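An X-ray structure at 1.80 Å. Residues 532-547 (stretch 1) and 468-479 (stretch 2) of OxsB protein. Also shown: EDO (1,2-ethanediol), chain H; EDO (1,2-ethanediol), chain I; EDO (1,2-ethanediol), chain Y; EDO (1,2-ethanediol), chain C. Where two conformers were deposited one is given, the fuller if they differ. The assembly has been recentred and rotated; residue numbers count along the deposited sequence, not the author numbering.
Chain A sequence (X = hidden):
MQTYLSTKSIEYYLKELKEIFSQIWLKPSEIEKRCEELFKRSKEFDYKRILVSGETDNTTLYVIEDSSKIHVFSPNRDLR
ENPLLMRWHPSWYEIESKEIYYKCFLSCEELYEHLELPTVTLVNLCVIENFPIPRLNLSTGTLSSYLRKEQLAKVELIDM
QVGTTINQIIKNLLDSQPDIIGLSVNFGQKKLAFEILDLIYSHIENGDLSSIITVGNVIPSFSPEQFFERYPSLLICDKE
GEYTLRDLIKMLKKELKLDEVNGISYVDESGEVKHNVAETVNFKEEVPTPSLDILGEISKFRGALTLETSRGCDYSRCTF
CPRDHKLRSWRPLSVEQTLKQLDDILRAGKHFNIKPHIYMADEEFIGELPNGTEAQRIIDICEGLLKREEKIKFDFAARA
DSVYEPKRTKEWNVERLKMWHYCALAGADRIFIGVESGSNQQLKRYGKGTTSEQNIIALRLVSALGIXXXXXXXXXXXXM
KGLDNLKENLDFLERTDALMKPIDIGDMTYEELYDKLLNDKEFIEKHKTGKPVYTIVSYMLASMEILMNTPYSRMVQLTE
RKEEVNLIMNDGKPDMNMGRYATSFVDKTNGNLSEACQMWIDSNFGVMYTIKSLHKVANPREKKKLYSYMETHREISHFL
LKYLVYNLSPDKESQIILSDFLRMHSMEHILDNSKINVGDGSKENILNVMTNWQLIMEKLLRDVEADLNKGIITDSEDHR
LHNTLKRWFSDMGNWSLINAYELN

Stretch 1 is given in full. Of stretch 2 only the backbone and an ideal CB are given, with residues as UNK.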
# COMPACT_ATOMS: atom_id res chain seq x y z
N PRO A 532 -10.08 10.95 23.26
CA PRO A 532 -11.10 10.09 22.67
C PRO A 532 -10.60 9.39 21.42
O PRO A 532 -9.63 9.80 20.77
CB PRO A 532 -12.24 11.06 22.34
CG PRO A 532 -11.63 12.42 22.33
CD PRO A 532 -10.44 12.38 23.23
N VAL A 533 -11.30 8.30 21.09
CA VAL A 533 -10.89 7.45 19.97
C VAL A 533 -10.83 8.24 18.67
O VAL A 533 -9.94 8.00 17.83
CB VAL A 533 -11.84 6.24 19.84
CG1 VAL A 533 -11.57 5.47 18.54
CG2 VAL A 533 -11.69 5.32 21.05
N TYR A 534 -11.74 9.20 18.46
CA TYR A 534 -11.74 9.89 17.17
C TYR A 534 -10.42 10.60 16.90
O TYR A 534 -10.13 10.89 15.73
CB TYR A 534 -12.91 10.89 17.06
CG TYR A 534 -12.92 12.06 18.02
CD1 TYR A 534 -12.03 13.13 17.89
CD2 TYR A 534 -13.89 12.13 19.03
CE1 TYR A 534 -12.07 14.22 18.78
CE2 TYR A 534 -13.93 13.23 19.91
CZ TYR A 534 -13.02 14.25 19.79
OH TYR A 534 -13.07 15.32 20.67
N THR A 535 -9.59 10.83 17.92
CA THR A 535 -8.30 11.48 17.67
C THR A 535 -7.36 10.63 16.81
O THR A 535 -6.42 11.18 16.24
CB THR A 535 -7.60 11.85 19.00
OG1 THR A 535 -7.33 10.67 19.78
CG2 THR A 535 -8.45 12.83 19.82
N ILE A 536 -7.58 9.32 16.67
CA ILE A 536 -6.71 8.49 15.84
C ILE A 536 -7.39 8.00 14.56
O ILE A 536 -6.85 7.13 13.87
CB ILE A 536 -6.11 7.32 16.64
CG1 ILE A 536 -7.23 6.39 17.15
CG2 ILE A 536 -5.28 7.84 17.82
CD1 ILE A 536 -6.72 5.02 17.57
N VAL A 537 -8.55 8.57 14.22
CA VAL A 537 -9.24 8.20 12.98
C VAL A 537 -8.47 8.76 11.80
O VAL A 537 -8.10 9.94 11.79
CB VAL A 537 -10.69 8.72 13.00
CG1 VAL A 537 -11.29 8.67 11.60
CG2 VAL A 537 -11.53 7.88 13.96
N SER A 538 -8.21 7.91 10.81
CA SER A 538 -7.41 8.30 9.65
C SER A 538 -8.10 9.37 8.83
O SER A 538 -7.46 10.32 8.37
CB SER A 538 -7.12 7.06 8.80
OG SER A 538 -6.45 7.41 7.60
N TYR A 539 -9.41 9.25 8.63
CA TYR A 539 -10.17 10.17 7.79
C TYR A 539 -11.52 10.38 8.45
O TYR A 539 -12.32 9.43 8.54
CB TYR A 539 -10.34 9.62 6.37
CG TYR A 539 -10.95 10.60 5.39
CD1 TYR A 539 -12.33 10.80 5.34
CD2 TYR A 539 -10.16 11.30 4.49
CE1 TYR A 539 -12.90 11.66 4.45
CE2 TYR A 539 -10.73 12.18 3.58
CZ TYR A 539 -12.10 12.35 3.56
OH TYR A 539 -12.67 13.22 2.66
N MET A 540 -11.78 11.60 8.89
CA MET A 540 -12.99 11.90 9.65
C MET A 540 -14.21 11.97 8.73
O MET A 540 -14.12 12.44 7.60
CB MET A 540 -12.83 13.22 10.39
CG MET A 540 -11.73 13.25 11.44
SD MET A 540 -12.18 12.37 12.94
CE MET A 540 -13.40 13.50 13.62
N LEU A 541 -15.35 11.52 9.26
CA LEU A 541 -16.65 11.67 8.60
C LEU A 541 -16.70 10.94 7.26
O LEU A 541 -17.35 11.40 6.32
CB LEU A 541 -17.00 13.15 8.43
CG LEU A 541 -16.95 13.98 9.72
CD1 LEU A 541 -17.22 15.44 9.42
CD2 LEU A 541 -17.93 13.47 10.77
N ALA A 542 -16.02 9.80 7.15
CA ALA A 542 -15.90 9.13 5.86
C ALA A 542 -17.19 8.39 5.52
O ALA A 542 -17.89 7.88 6.39
CB ALA A 542 -14.73 8.14 5.88
N SER A 543 -17.47 8.30 4.22
CA SER A 543 -18.61 7.55 3.70
C SER A 543 -18.14 6.39 2.84
O SER A 543 -17.09 6.46 2.18
CB SER A 543 -19.54 8.44 2.86
OG SER A 543 -20.16 9.40 3.68
N MET A 544 -18.94 5.33 2.84
CA MET A 544 -18.61 4.11 2.12
C MET A 544 -18.47 4.38 0.63
O MET A 544 -19.33 5.01 0.01
CB MET A 544 -19.69 3.06 2.36
CG MET A 544 -19.49 1.78 1.54
SD MET A 544 -18.08 0.78 2.06
CE MET A 544 -18.60 0.21 3.67
N GLU A 545 -17.36 3.91 0.07
CA GLU A 545 -17.13 3.87 -1.37
C GLU A 545 -17.20 2.41 -1.77
O GLU A 545 -16.44 1.58 -1.24
CB GLU A 545 -15.79 4.51 -1.74
CG GLU A 545 -15.81 6.02 -1.56
CD GLU A 545 -14.43 6.65 -1.66
OE1 GLU A 545 -13.47 5.94 -2.03
OE2 GLU A 545 -14.31 7.86 -1.36
N ILE A 546 -18.12 2.08 -2.66
CA ILE A 546 -18.46 0.70 -2.95
C ILE A 546 -17.65 0.27 -4.17
O ILE A 546 -17.91 0.73 -5.29
CB ILE A 546 -19.96 0.52 -3.17
CG1 ILE A 546 -20.72 1.07 -1.95
CG2 ILE A 546 -20.30 -0.93 -3.40
CD1 ILE A 546 -22.23 0.99 -2.06
N LEU A 547 -16.68 -0.61 -3.96
CA LEU A 547 -15.84 -1.03 -5.07
C LEU A 547 -16.53 -2.15 -5.85
O LEU A 547 -17.47 -2.79 -5.37
CB LEU A 547 -14.47 -1.50 -4.57
CG LEU A 547 -13.55 -0.49 -3.88
CD1 LEU A 547 -12.21 -1.14 -3.57
CD2 LEU A 547 -13.36 0.77 -4.71
N UNK A 468 1.98 3.52 17.91
CA UNK A 468 1.28 4.78 17.55
C UNK A 468 0.18 4.58 16.49
O UNK A 468 0.43 4.72 15.29
CB UNK A 468 2.29 5.80 17.03
N UNK A 469 -1.06 4.36 16.94
CA UNK A 469 -2.16 3.84 16.15
C UNK A 469 -2.81 4.86 15.22
O UNK A 469 -2.88 6.05 15.53
CB UNK A 469 -3.22 3.27 17.09
N UNK A 470 -3.35 4.34 14.11
CA UNK A 470 -4.33 4.99 13.24
C UNK A 470 -5.43 3.97 13.02
O UNK A 470 -5.15 2.78 12.95
CB UNK A 470 -3.72 5.46 11.92
N UNK A 471 -6.68 4.41 12.89
CA UNK A 471 -7.77 3.46 12.59
C UNK A 471 -8.55 3.91 11.36
O UNK A 471 -8.76 5.11 11.15
CB UNK A 471 -8.71 3.32 13.79
N UNK A 472 -8.97 2.95 10.53
CA UNK A 472 -9.96 3.26 9.53
C UNK A 472 -11.34 3.33 10.17
O UNK A 472 -11.64 2.62 11.13
CB UNK A 472 -9.93 2.22 8.41
N UNK A 473 -12.17 4.23 9.65
CA UNK A 473 -13.52 4.38 10.20
C UNK A 473 -14.44 4.85 9.09
O UNK A 473 -14.21 5.91 8.51
CB UNK A 473 -13.54 5.36 11.38
N UNK A 474 -15.45 4.06 8.78
CA UNK A 474 -16.38 4.42 7.72
C UNK A 474 -17.71 4.75 8.38
O UNK A 474 -18.50 3.85 8.64
CB UNK A 474 -16.53 3.30 6.69
N UNK A 475 -17.92 6.04 8.67
CA UNK A 475 -19.07 6.48 9.46
C UNK A 475 -20.39 6.16 8.75
O UNK A 475 -21.30 5.59 9.35
CB UNK A 475 -18.98 7.98 9.74
N UNK A 476 -20.49 6.52 7.48
CA UNK A 476 -21.72 6.42 6.70
C UNK A 476 -21.66 5.24 5.74
O UNK A 476 -20.64 5.02 5.09
CB UNK A 476 -21.97 7.72 5.93
N UNK A 477 -22.75 4.48 5.64
CA UNK A 477 -22.84 3.50 4.57
C UNK A 477 -24.28 3.47 4.05
O UNK A 477 -25.22 3.76 4.78
CB UNK A 477 -22.40 2.12 5.05
N UNK A 478 -24.41 3.12 2.77
CA UNK A 478 -25.63 3.38 2.02
C UNK A 478 -26.80 2.53 2.49
O UNK A 478 -27.95 2.94 2.31
CB UNK A 478 -25.39 3.14 0.53
N UNK A 479 -26.55 1.38 3.11
CA UNK A 479 -27.65 0.53 3.55
C UNK A 479 -28.10 0.84 4.97
O UNK A 479 -29.00 0.16 5.47
CB UNK A 479 -27.24 -0.94 3.45
C1 EDO H . -15.95 11.09 13.47
O1 EDO H . -15.32 11.20 14.75
C2 EDO H . -15.21 10.01 12.69
O2 EDO H . -15.88 9.80 11.45
C1 EDO I . -11.64 14.43 6.38
O1 EDO I . -12.52 14.67 7.48
C2 EDO I . -10.63 15.57 6.31
O2 EDO I . -10.20 15.92 7.63
C1 EDO Y . -13.80 2.60 2.13
O1 EDO Y . -14.83 3.47 1.66
C2 EDO Y . -14.10 1.18 1.68
O2 EDO Y . -14.29 1.15 0.26
C1 EDO C . -8.03 14.97 10.07
O1 EDO C . -8.92 15.60 11.01
C2 EDO C . -8.57 13.60 9.65
O2 EDO C . -9.79 13.74 8.91

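Position 468 has nothing of stretch 1 within 5.5 Å of its ideal CB, so the visible atoms set little limit on it. The deposited residue is Asn468, which makes no contact with stretch 1.

At 469 the CB points sideways and lies 3.9 Å from Ile536 CD1, which favours an aliphatic group. Leu469 supplies one, its CB packing against that methyl, while its backbone O approaches Ile536 CB at 3.6 Å.

Position 470 has extended backbone angles, and its CB points away overall, although it lies 4.1 Å from Ile536 O. With Ser538 OG nearby, a long polar chain would suit, but so would many others. Arg470 is found; its NE is 4.0 Å from Ser538 OG, and water 1 links the two, 3.1 Å from Ser538 OG and, through a weak hydrogen bond, 3.2 Å from Arg470 NE.

The backbone of 471 is bridged to Val537: its N donates to Ile536 O (2.9 Å) and its O accepts from Ser538 N (2.9 Å). The CB points sideways, with the side chains of Val533, Ile536 and Val537 within reach, an apolar setting that would accept valine, leucine or isoleucine. Ile471 uses both branches: CD1 meets Val533 CG1 at 3.7 Å, CG2 meets Ile536 CD1 at 3.7 Å, and CG1 lies 3.9 Å from Val537 CG2.

At 472 the CB would point away, with nothing of stretch 1 within 5.5 Å. Phi/psi of -77/145 is open to any ordinary residue, so stretch 1 does not demand the deposited Gly472.

At 473 the CB points toward stretch 1, 4.0 Å from Val537 CG1, so an apolar side chain fits. Phe473 packs its CB there, while its ring leads away. Water 2 accepts from Phe473 N and Tyr539 N, both at 3.0 Å, helping to span the gap between the two ladders.

Position 474 points sideways, its CB 4.8 Å from Met544 CE, which suits a medium-sized aliphatic residue. Ile474 places CG2 4.0 Å from Met544 CB and 3.5 Å from Met544 N.

The CB of 475 points toward stretch 1 and sits 3.5 Å from Ala542 O; a flexible chain able to turn aside would fit. Met475 does so, its end leading away.

At 476, bridged to Ser543, N donates to Ala542 O (3.1 Å) and O accepts from Met544 N (2.8 Å). The sideways CB, 3.3 Å from Ser543 OG, allows polar or aromatic choices. Phe476 brings its ring edge to Leu541 O, with CE2 3.9 Å from that oxygen.

The sideways CB of 477 is 3.9 Å from Met544 CB, which alone would suggest an apolar residue. Asp477 instead sends its carboxylate away to partners elsewhere in the structure.

Position 478 points sideways, but Met544 O offers an acceptor to a side chain long enough to reach it. Gln478 NE2 donates to Met544 O at 3.0 Å, while Gln478 OE1 lies 3.5 Å from Ile546 CD1 and has no polar partner.

Position 479 is out of reach, and Leu479 makes no contact.

Stretch 2 468-479: NLRIGFIMFDQL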
# COMPACT_ATOMS: atom_id res chain seq x y z
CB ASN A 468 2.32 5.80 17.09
CG ASN A 468 1.72 7.14 16.61
OD1 ASN A 468 0.54 7.43 16.78
ND2 ASN A 468 2.58 7.98 16.01
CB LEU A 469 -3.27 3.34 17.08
CG LEU A 469 -2.88 2.22 17.99
CD1 LEU A 469 -3.99 2.02 19.03
CD2 LEU A 469 -2.78 1.03 17.06
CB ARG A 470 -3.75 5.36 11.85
CG ARG A 470 -3.16 6.72 11.67
CD ARG A 470 -3.17 7.11 10.17
NE ARG A 470 -3.09 5.94 9.28
CZ ARG A 470 -1.96 5.30 8.99
NH1 ARG A 470 -0.81 5.69 9.53
NH2 ARG A 470 -1.97 4.26 8.17
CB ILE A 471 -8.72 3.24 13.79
CG1 ILE A 471 -9.56 4.49 14.11
CG2 ILE A 471 -7.94 2.73 15.00
CD1 ILE A 471 -10.66 4.24 15.15
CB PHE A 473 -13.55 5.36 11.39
CG PHE A 473 -14.72 5.13 12.32
CD1 PHE A 473 -15.93 5.76 12.10
CD2 PHE A 473 -14.60 4.25 13.39
CE1 PHE A 473 -17.02 5.52 12.96
CE2 PHE A 473 -15.68 4.02 14.25
CZ PHE A 473 -16.88 4.67 14.03
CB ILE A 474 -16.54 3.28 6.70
CG1 ILE A 474 -15.16 2.79 6.22
CG2 ILE A 474 -17.34 3.75 5.51
CD1 ILE A 474 -15.24 1.40 5.54
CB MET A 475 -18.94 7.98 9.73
CG MET A 475 -20.20 8.64 10.37
SD MET A 475 -20.46 8.04 12.05
CE MET A 475 -19.09 8.82 12.90
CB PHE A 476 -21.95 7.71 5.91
CG PHE A 476 -22.02 8.95 6.76
CD1 PHE A 476 -23.18 9.25 7.48
CD2 PHE A 476 -20.96 9.84 6.82
CE1 PHE A 476 -23.27 10.40 8.24
CE2 PHE A 476 -21.04 11.00 7.60
CZ PHE A 476 -22.20 11.28 8.30
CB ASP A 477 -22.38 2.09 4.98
CG ASP A 477 -23.34 1.39 5.94
OD1 ASP A 477 -23.51 1.88 7.07
OD2 ASP A 477 -23.87 0.31 5.57
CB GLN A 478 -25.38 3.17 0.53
CG GLN A 478 -24.51 4.25 -0.13
CD GLN A 478 -23.00 3.99 -0.02
OE1 GLN A 478 -22.56 3.10 0.70
NE2 GLN A 478 -22.23 4.78 -0.76
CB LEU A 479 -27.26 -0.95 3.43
CG LEU A 479 -26.92 -1.36 2.00
CD1 LEU A 479 -26.56 -2.84 1.89
CD2 LEU A 479 -28.08 -1.01 1.07
O HOH W 1 -4.37 5.55 6.35
O HOH W 2 -10.95 6.70 8.45
O HOH W 3 -14.83 8.38 9.41
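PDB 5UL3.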